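Local atomic coordinates of peroxidase (Cellulomonas bogoriensis 69B4 = DSM 16987, PDB entry 6QZO), a protein that probably acts as a heme-dependent DyP-type peroxidase, binding heme b and using hydrogen peroxide to oxidise its substrates. Residues E201-L206 with T304-A309; D272-L276 with I293-R297; S192-L196 with Y310-E314. One frame throughout, in Å; residues are numbered along the deposited sequence.

Interaction 1: E201-L206 with T304-A309. With HEM (protoporphyrin IX containing Fe), chain I.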
loop_
_atom_site.group_PDB
_atom_site.type_symbol
_atom_site.label_atom_id
_atom_site.label_comp_id
_atom_site.label_asym_id
_atom_site.label_seq_id
_atom_site.Cartn_x
_atom_site.Cartn_y
_atom_site.Cartn_z
ATOM N N GLU A 201 -9.022 -5.627 -16.812
ATOM C CA GLU A 201 -9.188 -6.965 -16.185
ATOM C C GLU A 201 -10.597 -6.999 -15.567
ATOM O O GLU A 201 -10.964 -6.006 -14.877
ATOM C CB GLU A 201 -8.044 -7.196 -15.187
ATOM C CG GLU A 201 -8.332 -8.204 -14.073
ATOM C CD GLU A 201 -7.873 -9.641 -14.284
ATOM O OE1 GLU A 201 -6.850 -9.833 -14.983
ATOM O OE2 GLU A 201 -8.528 -10.571 -13.709
ATOM N N GLY A 202 -11.371 -8.060 -15.842
ATOM C CA GLY A 202 -12.633 -8.360 -15.135
ATOM C C GLY A 202 -13.855 -8.346 -16.032
ATOM O O GLY A 202 -14.968 -8.562 -15.530
ATOM N N THR A 203 -13.656 -8.153 -17.332
ATOM C CA THR A 203 -14.731 -7.955 -18.339
ATOM C C THR A 203 -15.629 -9.196 -18.424
ATOM O O THR A 203 -16.842 -9.051 -18.233
ATOM C CB THR A 203 -14.103 -7.619 -19.691
ATOM O OG1 THR A 203 -13.299 -6.451 -19.486
ATOM C CG2 THR A 203 -15.130 -7.392 -20.769
ATOM N N ALA A 204 -15.062 -10.356 -18.768
ATOM C CA ALA A 204 -15.791 -11.636 -18.963
ATOM C C ALA A 204 -15.676 -12.479 -17.690
ATOM O O ALA A 204 -14.940 -13.477 -17.698
ATOM C CB ALA A 204 -15.245 -12.369 -20.166
ATOM N N ASN A 205 -16.349 -12.049 -16.624
ATOM C CA ASN A 205 -16.313 -12.705 -15.287
ATOM C C ASN A 205 -17.583 -13.553 -15.125
ATOM O O ASN A 205 -18.570 -13.317 -15.855
ATOM C CB ASN A 205 -16.154 -11.667 -14.170
ATOM C CG ASN A 205 -15.375 -12.177 -12.975
ATOM O OD1 ASN A 205 -15.157 -13.379 -12.828
ATOM N ND2 ASN A 205 -14.929 -11.265 -12.127
ATOM N N LEU A 206 -17.547 -14.509 -14.198
ATOM C CA LEU A 206 -18.733 -15.263 -13.727
ATOM C C LEU A 206 -19.747 -14.259 -13.175
ATOM O O LEU A 206 -19.340 -13.381 -12.388
ATOM C CB LEU A 206 -18.293 -16.261 -12.653
ATOM C CG LEU A 206 -19.418 -17.004 -11.940
ATOM C CD1 LEU A 206 -20.339 -17.672 -12.956
ATOM C CD2 LEU A 206 -18.862 -18.038 -10.967
ATOM N N THR A 304 -15.510 -21.995 -15.228
ATOM C CA THR A 304 -15.606 -20.540 -14.964
ATOM C C THR A 304 -15.500 -20.334 -13.450
ATOM O O THR A 304 -15.651 -21.326 -12.699
ATOM C CB THR A 304 -16.884 -19.975 -15.591
ATOM O OG1 THR A 304 -16.867 -18.546 -15.524
ATOM C CG2 THR A 304 -18.133 -20.498 -14.923
ATOM N N PHE A 305 -15.219 -19.112 -13.010
ATOM C CA PHE A 305 -15.033 -18.768 -11.582
ATOM C C PHE A 305 -15.097 -17.245 -11.442
ATOM O O PHE A 305 -14.877 -16.533 -12.447
ATOM C CB PHE A 305 -13.712 -19.351 -11.057
ATOM C CG PHE A 305 -12.584 -19.308 -12.051
ATOM C CD1 PHE A 305 -11.839 -18.153 -12.233
ATOM C CD2 PHE A 305 -12.305 -20.409 -12.840
ATOM C CE1 PHE A 305 -10.828 -18.104 -13.180
ATOM C CE2 PHE A 305 -11.296 -20.360 -13.785
ATOM C CZ PHE A 305 -10.556 -19.209 -13.949
ATOM N N LEU A 306 -15.437 -16.776 -10.240
ATOM C CA LEU A 306 -15.458 -15.334 -9.897
ATOM C C LEU A 306 -14.014 -14.884 -9.645
ATOM O O LEU A 306 -13.478 -15.172 -8.552
ATOM C CB LEU A 306 -16.335 -15.102 -8.666
ATOM C CG LEU A 306 -16.527 -13.637 -8.268
ATOM C CD1 LEU A 306 -17.124 -12.824 -9.417
ATOM C CD2 LEU A 306 -17.362 -13.526 -7.010
ATOM N N ARG A 307 -13.416 -14.220 -10.626
ATOM C CA ARG A 307 -12.115 -13.541 -10.427
ATOM C C ARG A 307 -12.396 -12.288 -9.600
ATOM O O ARG A 307 -13.392 -11.597 -9.892
ATOM C CB ARG A 307 -11.455 -13.219 -11.771
ATOM C CG ARG A 307 -11.012 -14.461 -12.518
ATOM C CD ARG A 307 -10.479 -14.116 -13.895
ATOM N NE ARG A 307 -11.530 -13.613 -14.759
ATOM C CZ ARG A 307 -11.415 -12.629 -15.643
ATOM N NH1 ARG A 307 -10.281 -11.974 -15.802
ATOM N NH2 ARG A 307 -12.450 -12.302 -16.402
ATOM N N ARG A 308 -11.553 -12.044 -8.597
ATOM C CA ARG A 308 -11.658 -10.869 -7.705
ATOM C C ARG A 308 -10.236 -10.391 -7.421
ATOM O O ARG A 308 -9.823 -10.397 -6.241
ATOM C CB ARG A 308 -12.455 -11.261 -6.456
ATOM C CG ARG A 308 -13.196 -10.090 -5.830
ATOM C CD ARG A 308 -14.002 -10.551 -4.656
ATOM N NE ARG A 308 -14.683 -9.498 -3.937
ATOM C CZ ARG A 308 -14.129 -8.691 -3.060
ATOM N NH1 ARG A 308 -12.820 -8.666 -2.899
ATOM N NH2 ARG A 308 -14.891 -7.905 -2.320
ATOM N N ALA A 309 -9.513 -10.043 -8.490
ATOM C CA ALA A 309 -8.055 -9.790 -8.470
ATOM C C ALA A 309 -7.743 -8.339 -8.040
ATOM O O ALA A 309 -8.603 -7.434 -8.174
ATOM C CB ALA A 309 -7.455 -10.115 -9.814
HETATM C CHA HEM I . -9.285 -12.692 -18.835
HETATM C CHB HEM I . -5.114 -10.682 -17.524
HETATM C CHC HEM I . -3.904 -14.739 -15.197
HETATM C CHD HEM I . -8.247 -16.598 -16.158
HETATM C C1A HEM I . -8.241 -11.820 -18.698
HETATM C C2A HEM I . -8.143 -10.569 -19.373
HETATM C C3A HEM I . -6.959 -10.015 -19.011
HETATM C C4A HEM I . -6.346 -10.899 -18.096
HETATM C CMA HEM I . -6.383 -8.689 -19.469
HETATM C CAA HEM I . -9.135 -9.983 -20.364
HETATM C CBA HEM I . -10.221 -9.126 -19.715
HETATM C CGA HEM I . -11.175 -10.009 -18.979
HETATM O O1A HEM I . -10.946 -10.210 -17.753
HETATM O O2A HEM I . -12.151 -10.531 -19.588
HETATM C C1B HEM I . -4.438 -11.641 -16.780
HETATM C C2B HEM I . -3.138 -11.404 -16.257
HETATM C C3B HEM I . -2.775 -12.553 -15.596
HETATM C C4B HEM I . -3.909 -13.472 -15.758
HETATM C CMB HEM I . -2.332 -10.116 -16.398
HETATM C CAB HEM I . -1.576 -12.868 -14.795
HETATM C CBB HEM I . -0.696 -11.954 -14.386
HETATM C C1C HEM I . -4.974 -15.603 -15.236
HETATM C C2C HEM I . -4.975 -16.868 -14.650
HETATM C C3C HEM I . -6.199 -17.441 -14.904
HETATM C C4C HEM I . -6.965 -16.475 -15.671
HETATM C CMC HEM I . -3.880 -17.552 -13.879
HETATM C CAC HEM I . -6.413 -18.804 -14.351
HETATM C CBC HEM I . -7.499 -19.518 -14.466
HETATM C C1D HEM I . -8.877 -15.648 -16.988
HETATM C C2D HEM I . -10.240 -15.844 -17.514
HETATM C C3D HEM I . -10.523 -14.771 -18.274
HETATM C C4D HEM I . -9.324 -13.919 -18.190
HETATM C CMD HEM I . -11.190 -17.015 -17.324
HETATM C CAD HEM I . -11.823 -14.513 -19.044
HETATM C CBD HEM I . -11.738 -15.097 -20.470
HETATM C CGD HEM I . -12.996 -14.952 -21.319
HETATM O O1D HEM I . -13.962 -15.729 -21.166
HETATM O O2D HEM I . -13.083 -14.070 -22.221
HETATM N NA HEM I . -7.135 -12.005 -17.921
HETATM N NB HEM I . -4.851 -12.871 -16.469
HETATM N NC HEM I . -6.165 -15.369 -15.857
HETATM N ND HEM I . -8.383 -14.481 -17.425
HETATM FE FE HEM I . -6.696 -13.721 -17.031
HETATM O O HOH W 1 -10.278 -9.844 -11.456
#

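Interaction 2: D272-L276 with I293-R297. With HEM (protoporphyrin IX containing Fe), chain I.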
loop_
_atom_site.group_PDB
_atom_site.type_symbol
_atom_site.label_atom_id
_atom_site.label_comp_id
_atom_site.label_asym_id
_atom_site.label_seq_id
_atom_site.Cartn_x
_atom_site.Cartn_y
_atom_site.Cartn_z
ATOM N N ASP A 272 -18.510 -6.207 -26.052
ATOM C CA ASP A 272 -18.697 -7.022 -27.276
ATOM C C ASP A 272 -18.218 -8.451 -27.003
ATOM O O ASP A 272 -17.226 -8.620 -26.263
ATOM C CB ASP A 272 -17.947 -6.433 -28.472
ATOM C CG ASP A 272 -18.553 -5.151 -29.022
ATOM O OD1 ASP A 272 -19.548 -4.672 -28.459
ATOM O OD2 ASP A 272 -18.018 -4.638 -30.013
ATOM N N GLU A 273 -18.917 -9.429 -27.578
ATOM C CA GLU A 273 -18.526 -10.860 -27.570
ATOM C C GLU A 273 -17.327 -11.036 -28.495
ATOM O O GLU A 273 -17.371 -10.647 -29.655
ATOM C CB GLU A 273 -19.677 -11.758 -28.035
ATOM C CG GLU A 273 -20.707 -12.042 -26.954
ATOM C CD GLU A 273 -20.161 -12.802 -25.755
ATOM O OE1 GLU A 273 -19.255 -13.655 -25.952
ATOM O OE2 GLU A 273 -20.612 -12.511 -24.625
ATOM N N PRO A 274 -16.216 -11.625 -28.012
ATOM C CA PRO A 274 -15.111 -11.990 -28.894
ATOM C C PRO A 274 -15.590 -12.952 -29.991
ATOM O O PRO A 274 -16.310 -13.857 -29.677
ATOM C CB PRO A 274 -14.101 -12.680 -27.964
ATOM C CG PRO A 274 -14.477 -12.205 -26.570
ATOM C CD PRO A 274 -15.968 -11.975 -26.606
ATOM N N ASP A 275 -15.188 -12.718 -31.242
ATOM C CA ASP A 275 -15.482 -13.611 -32.394
ATOM C C ASP A 275 -14.245 -14.480 -32.656
ATOM O O ASP A 275 -13.356 -14.050 -33.401
ATOM C CB ASP A 275 -15.939 -12.808 -33.610
ATOM C CG ASP A 275 -16.418 -13.695 -34.749
ATOM O OD1 ASP A 275 -16.284 -14.925 -34.622
ATOM O OD2 ASP A 275 -16.905 -13.166 -35.762
ATOM N N LEU A 276 -14.228 -15.681 -32.079
ATOM C CA LEU A 276 -13.087 -16.629 -32.123
ATOM C C LEU A 276 -13.072 -17.388 -33.452
ATOM O O LEU A 276 -12.110 -18.145 -33.665
ATOM C CB LEU A 276 -13.202 -17.589 -30.937
ATOM C CG LEU A 276 -13.100 -16.929 -29.562
ATOM C CD1 LEU A 276 -13.304 -17.958 -28.453
ATOM C CD2 LEU A 276 -11.753 -16.208 -29.379
ATOM N N ILE A 293 -7.474 -14.963 -23.801
ATOM C CA ILE A 293 -8.949 -15.038 -23.589
ATOM C C ILE A 293 -9.516 -16.200 -24.411
ATOM O O ILE A 293 -10.643 -16.634 -24.113
ATOM C CB ILE A 293 -9.648 -13.701 -23.909
ATOM C CG1 ILE A 293 -9.647 -13.380 -25.406
ATOM C CG2 ILE A 293 -9.048 -12.587 -23.073
ATOM C CD1 ILE A 293 -10.623 -12.305 -25.786
ATOM N N ARG A 294 -8.788 -16.674 -25.415
ATOM C CA ARG A 294 -9.190 -17.892 -26.160
ATOM C C ARG A 294 -8.909 -19.103 -25.266
ATOM O O ARG A 294 -9.799 -19.935 -25.120
ATOM C CB ARG A 294 -8.454 -17.986 -27.499
ATOM C CG ARG A 294 -8.840 -19.202 -28.324
ATOM C CD ARG A 294 -7.973 -19.335 -29.554
ATOM N NE ARG A 294 -8.327 -18.358 -30.566
ATOM C CZ ARG A 294 -9.348 -18.471 -31.415
ATOM N NH1 ARG A 294 -10.150 -19.527 -31.364
ATOM N NH2 ARG A 294 -9.575 -17.516 -32.311
ATOM N N ARG A 295 -7.716 -19.171 -24.686
ATOM C CA ARG A 295 -7.241 -20.341 -23.906
ATOM C C ARG A 295 -7.946 -20.391 -22.540
ATOM O O ARG A 295 -8.062 -21.500 -21.997
ATOM C CB ARG A 295 -5.716 -20.285 -23.759
ATOM C CG ARG A 295 -4.972 -20.381 -25.076
ATOM C CD ARG A 295 -5.150 -21.726 -25.743
ATOM N NE ARG A 295 -4.557 -22.793 -24.946
ATOM C CZ ARG A 295 -4.732 -24.091 -25.164
ATOM N NH1 ARG A 295 -5.504 -24.506 -26.159
ATOM N NH2 ARG A 295 -4.161 -24.966 -24.366
ATOM N N ALA A 296 -8.388 -19.244 -22.017
ATOM C CA ALA A 296 -8.963 -19.103 -20.657
ATOM C C ALA A 296 -10.486 -19.257 -20.695
ATOM O O ALA A 296 -11.076 -19.548 -19.629
ATOM C CB ALA A 296 -8.565 -17.778 -20.073
ATOM N N ARG A 297 -11.087 -19.087 -21.872
ATOM C CA ARG A 297 -12.553 -19.194 -22.090
ATOM C C ARG A 297 -13.056 -20.526 -21.520
ATOM O O ARG A 297 -12.346 -21.525 -21.579
ATOM C CB ARG A 297 -12.868 -19.077 -23.585
ATOM C CG ARG A 297 -14.346 -18.885 -23.870
ATOM C CD ARG A 297 -14.706 -18.890 -25.334
ATOM N NE ARG A 297 -16.139 -18.667 -25.448
ATOM C CZ ARG A 297 -16.722 -17.489 -25.722
ATOM N NH1 ARG A 297 -15.987 -16.393 -25.899
ATOM N NH2 ARG A 297 -18.042 -17.408 -25.802
HETATM C CHA HEM I . -9.285 -12.692 -18.835
HETATM C CHB HEM I . -5.114 -10.682 -17.524
HETATM C CHC HEM I . -3.904 -14.739 -15.197
HETATM C CHD HEM I . -8.247 -16.598 -16.158
HETATM C C1A HEM I . -8.241 -11.820 -18.698
HETATM C C2A HEM I . -8.143 -10.569 -19.373
HETATM C C3A HEM I . -6.959 -10.015 -19.011
HETATM C C4A HEM I . -6.346 -10.899 -18.096
HETATM C CMA HEM I . -6.383 -8.689 -19.469
HETATM C CAA HEM I . -9.135 -9.983 -20.364
HETATM C CBA HEM I . -10.221 -9.126 -19.715
HETATM C CGA HEM I . -11.175 -10.009 -18.979
HETATM O O1A HEM I . -10.946 -10.210 -17.753
HETATM O O2A HEM I . -12.151 -10.531 -19.588
HETATM C C1B HEM I . -4.438 -11.641 -16.780
HETATM C C2B HEM I . -3.138 -11.404 -16.257
HETATM C C3B HEM I . -2.775 -12.553 -15.596
HETATM C C4B HEM I . -3.909 -13.472 -15.758
HETATM C CMB HEM I . -2.332 -10.116 -16.398
HETATM C CAB HEM I . -1.576 -12.868 -14.795
HETATM C CBB HEM I . -0.696 -11.954 -14.386
HETATM C C1C HEM I . -4.974 -15.603 -15.236
HETATM C C2C HEM I . -4.975 -16.868 -14.650
HETATM C C3C HEM I . -6.199 -17.441 -14.904
HETATM C C4C HEM I . -6.965 -16.475 -15.671
HETATM C CMC HEM I . -3.880 -17.552 -13.879
HETATM C CAC HEM I . -6.413 -18.804 -14.351
HETATM C CBC HEM I . -7.499 -19.518 -14.466
HETATM C C1D HEM I . -8.877 -15.648 -16.988
HETATM C C2D HEM I . -10.240 -15.844 -17.514
HETATM C C3D HEM I . -10.523 -14.771 -18.274
HETATM C C4D HEM I . -9.324 -13.919 -18.190
HETATM C CMD HEM I . -11.190 -17.015 -17.324
HETATM C CAD HEM I . -11.823 -14.513 -19.044
HETATM C CBD HEM I . -11.738 -15.097 -20.470
HETATM C CGD HEM I . -12.996 -14.952 -21.319
HETATM O O1D HEM I . -13.962 -15.729 -21.166
HETATM O O2D HEM I . -13.083 -14.070 -22.221
HETATM N NA HEM I . -7.135 -12.005 -17.921
HETATM N NB HEM I . -4.851 -12.871 -16.469
HETATM N NC HEM I . -6.165 -15.369 -15.857
HETATM N ND HEM I . -8.383 -14.481 -17.425
HETATM FE FE HEM I . -6.696 -13.721 -17.031
#

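Interaction 3: S192-L196 with Y310-E314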
loop_
_atom_site.group_PDB
_atom_site.type_symbol
_atom_site.label_atom_id
_atom_site.label_comp_id
_atom_site.label_asym_id
_atom_site.label_seq_id
_atom_site.Cartn_x
_atom_site.Cartn_y
_atom_site.Cartn_z
ATOM N N SER A 192 -13.472 -1.640 -15.973
ATOM C CA SER A 192 -13.717 -2.488 -14.768
ATOM C C SER A 192 -12.567 -2.375 -13.752
ATOM O O SER A 192 -12.833 -1.969 -12.590
ATOM C CB SER A 192 -13.965 -3.926 -15.149
ATOM O OG SER A 192 -12.745 -4.579 -15.445
ATOM N N MET A 193 -11.347 -2.716 -14.167
ATOM C CA MET A 193 -10.092 -2.566 -13.379
ATOM C C MET A 193 -8.922 -2.529 -14.360
ATOM O O MET A 193 -8.963 -3.267 -15.373
ATOM C CB MET A 193 -9.885 -3.730 -12.402
ATOM C CG MET A 193 -8.676 -3.567 -11.487
ATOM S SD MET A 193 -8.074 -5.151 -10.799
ATOM C CE MET A 193 -6.643 -5.430 -11.853
ATOM N N ARG A 194 -7.923 -1.697 -14.059
ATOM C CA ARG A 194 -6.647 -1.608 -14.806
ATOM C C ARG A 194 -5.590 -2.321 -13.990
ATOM O O ARG A 194 -5.520 -2.037 -12.799
ATOM C CB ARG A 194 -6.242 -0.151 -15.043
ATOM C CG ARG A 194 -7.058 0.538 -16.124
ATOM C CD ARG A 194 -6.547 0.188 -17.500
ATOM N NE ARG A 194 -7.354 0.792 -18.554
ATOM C CZ ARG A 194 -7.164 0.582 -19.844
ATOM N NH1 ARG A 194 -6.192 -0.217 -20.253
ATOM N NH2 ARG A 194 -7.954 1.162 -20.731
ATOM N N ASN A 195 -4.846 -3.232 -14.617
ATOM C CA ASN A 195 -3.714 -3.943 -13.976
ATOM C C ASN A 195 -2.427 -3.220 -14.386
ATOM O O ASN A 195 -2.501 -2.293 -15.216
ATOM C CB ASN A 195 -3.741 -5.445 -14.280
ATOM C CG ASN A 195 -3.396 -5.788 -15.713
ATOM O OD1 ASN A 195 -2.628 -5.080 -16.365
ATOM N ND2 ASN A 195 -3.950 -6.875 -16.208
ATOM N N LEU A 196 -1.298 -3.628 -13.818
ATOM C CA LEU A 196 -0.007 -2.906 -13.960
ATOM C C LEU A 196 0.683 -3.314 -15.267
ATOM O O LEU A 196 1.753 -2.767 -15.554
ATOM C CB LEU A 196 0.851 -3.168 -12.720
ATOM C CG LEU A 196 0.272 -2.578 -11.435
ATOM C CD1 LEU A 196 1.091 -2.982 -10.226
ATOM C CD2 LEU A 196 0.195 -1.061 -11.498
ATOM N N TYR A 310 -6.535 -8.165 -7.518
ATOM C CA TYR A 310 -5.972 -6.881 -7.046
ATOM C C TYR A 310 -4.555 -6.746 -7.610
ATOM O O TYR A 310 -3.920 -7.772 -7.870
ATOM C CB TYR A 310 -5.996 -6.851 -5.514
ATOM C CG TYR A 310 -7.330 -6.477 -4.925
ATOM C CD1 TYR A 310 -8.359 -7.401 -4.795
ATOM C CD2 TYR A 310 -7.574 -5.183 -4.519
ATOM C CE1 TYR A 310 -9.593 -7.037 -4.280
ATOM C CE2 TYR A 310 -8.796 -4.808 -3.992
ATOM C CZ TYR A 310 -9.803 -5.734 -3.862
ATOM O OH TYR A 310 -10.989 -5.326 -3.337
ATOM N N ASN A 311 -4.081 -5.521 -7.800
ATOM C CA ASN A 311 -2.672 -5.236 -8.202
ATOM C C ASN A 311 -1.782 -5.369 -6.965
ATOM O O ASN A 311 -2.209 -4.933 -5.888
ATOM C CB ASN A 311 -2.508 -3.827 -8.787
ATOM C CG ASN A 311 -3.421 -3.594 -9.963
ATOM O OD1 ASN A 311 -3.547 -4.468 -10.824
ATOM N ND2 ASN A 311 -4.075 -2.443 -9.979
ATOM N N TYR A 312 -0.577 -5.897 -7.133
ATOM C CA TYR A 312 0.481 -5.790 -6.103
ATOM C C TYR A 312 1.687 -5.092 -6.728
ATOM O O TYR A 312 1.964 -5.262 -7.911
ATOM C CB TYR A 312 0.783 -7.137 -5.446
ATOM C CG TYR A 312 1.696 -8.081 -6.169
ATOM C CD1 TYR A 312 3.070 -7.929 -6.115
ATOM C CD2 TYR A 312 1.195 -9.198 -6.823
ATOM C CE1 TYR A 312 3.922 -8.816 -6.757
ATOM C CE2 TYR A 312 2.032 -10.108 -7.445
ATOM C CZ TYR A 312 3.403 -9.920 -7.411
ATOM O OH TYR A 312 4.231 -10.818 -8.029
ATOM N N ASP A 313 2.335 -4.277 -5.912
ATOM C CA ASP A 313 3.489 -3.430 -6.277
ATOM C C ASP A 313 4.340 -3.304 -5.024
ATOM O O ASP A 313 3.921 -2.571 -4.140
ATOM C CB ASP A 313 3.008 -2.089 -6.830
ATOM C CG ASP A 313 4.117 -1.272 -7.463
ATOM O OD1 ASP A 313 4.871 -1.872 -8.220
ATOM O OD2 ASP A 313 4.226 -0.048 -7.185
ATOM N N GLU A 314 5.438 -4.049 -4.936
ATOM C CA GLU A 314 6.285 -4.107 -3.714
ATOM C C GLU A 314 7.532 -3.260 -3.907
ATOM O O GLU A 314 7.907 -3.047 -5.059
ATOM C CB GLU A 314 6.688 -5.558 -3.395
ATOM C CG GLU A 314 5.516 -6.454 -3.082
ATOM C CD GLU A 314 4.552 -5.915 -2.036
ATOM O OE1 GLU A 314 4.977 -5.264 -1.070
ATOM O OE2 GLU A 314 3.366 -6.136 -2.205
HETATM O O HOH W 2 -1.005 -6.026 -11.711
#

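Interaction 1: E201-L206 with T304-A309
R307 meets E201 and A204 with its guanidinium, and N205 with its backbone. With chi1 at -68° its side chain leaves beside the backbone N, and a bend at chi3 lays the guanidinium with one face over the heme edge at HEM C3D, 3.5 Å from R307 CZ. Arginine suits this place because one planar cation can serve several acceptors: NH1 and NH2 both bind HEM O1A, NH1 at 2.7 Å, while E201 OE2 forms a salt bridge with R307 NH1 at 3.1 Å, the carboxylate turned 64° out of the guanidinium plane. A204 O is bound more weakly by NH2. The backbone N atoms of G202 and A204 hold the two oxygens of the same propionate, and the positive phi of G202 suits glycine. The N205 amide serves R307 as a neighbouring backbone would: R307 N reaches N205 OD1 in the carbonyl plane at 2.9 Å, and N205 ND2 gives a nearly straight bond (165°) to R307 O at 2.7 Å. L206 packs on the backbone, CB 3.4 Å from F305 O and CD2 near L306 N, while its CD1 meets T304 CG2 and the two side chains cross at about a right angle. A water joins E201 OE2 to A309 N. Loop and arginine form the distal heme pocket of DyP-type peroxidases, where E201 and G202 end a GXXDG-type motif carrying glutamate instead of aspartate.

Interaction 2: D272-L276 with I293-R297
L276 is held by R294 of the facing helix and packed by R297 just beyond its end. The carbonyl oxygen L276 O, near the guanidinium plane, takes a bond of 2.9 Å from R294 NH2, with a weaker second one from NH1. R294 runs out extended, CG anti to the backbone N (chi1 -179°), then bends at chi3 to turn its guanidinium onto L276. The leucine side chain turns back over the same group, L276 CD2 above the centre of one face, 3.9 Å from R294 CZ; R294 thus gives the loop both a polar edge and a flat surface. Beside it, the extended R297 offers its methylenes to the other branch, R297 CD lying 3.5 Å from L276 CD1. Further along, P274 CG rests on I293 CD1 at 3.9 Å, a rigid ring against the methyl ending the longer arm. The salt bridge from E273 OE1 to R297 NH2 is long, at 3.9 Å, probably only a general attraction near the solvent-exposed E273, the flat groups standing 78° apart. What positions R294 lies behind it: NH2 also binds I287 O and NE binds D288 O, carbonyls that suit a long, many-armed donor. Inward, I293 CG2 is 3.8 Å from HEM CAA, and H292, just ahead, is the axial iron ligand. Helix 292-296 is flanked by helix 340-348, touched by R295 and A296, and tied through the I293 backbone to I255 of helix 248-255.

Interaction 3: S192-L196 with Y310-E314
N311 pushes its carboxamide from the strand into the bend of 192-196, and here the packing is close. Its ND2 donates to R194 O over 3.2 Å in a fairly straight bond (159°), with the acceptor near the amide plane and the donor in the plane of the R194 carbonyl. N311 OD1 lies 3.2 Å from N195 CA and 3.4 Å from M193 CE. The thioether arm leaves with CG anti to the backbone N (chi1 -175°) and, bent at chi3, comes to the amide from the opposite direction. Asparagine suits this place because the loop is not paired with the strand as a sheet neighbour, and a short side-chain donor can reach the loop carbonyl. The strand concerned, 306-314, is the outermost of an antiparallel sheet in the C-terminal ferredoxin-like half of the DyP fold, and the backbone of N311 also bonds to F179 at the edge of the other half's sheet. Y310 and Y312 face away from the loop into cation-pi contacts, Y310 with R180 and Y312 with R235. Toward L196 the contact is apolar and less specific: L196 CD1 lies 3.4 Å from Y312 O and 4.0 Å from D313 CB. A water accepts from the backbone N of L196 and donates to the side-chain oxygen N311 OD1 at 3.1 Å. All touching residues are buried, so this side ends in a bound water and the subunit boundary, not open solvent. L196 packs on A156 of the second subunit, while D313 OD1 binds S324 OG within the chain.

How the interactions relate
All three contacts lie in the C-terminal half of the chain and are nested: 272-276 with 293-297 falls inside the loop closed by interaction 1, which itself falls inside that closed by interaction 3. Interactions 1 and 3 share strand 306-314 and one preceding loop, their centres about 14 Å apart; they touch where E201 N comes 2.8 Å from M193 O, a probable hydrogen bond. Interaction 2 is about 13 Å from interaction 1 and about 22 Å from interaction 3, measured between centres, and touches neither. The heme links interactions 1 and 2, which hold the distal loop and the helix of the axial histidine, while interaction 3 extends toward the second subunit.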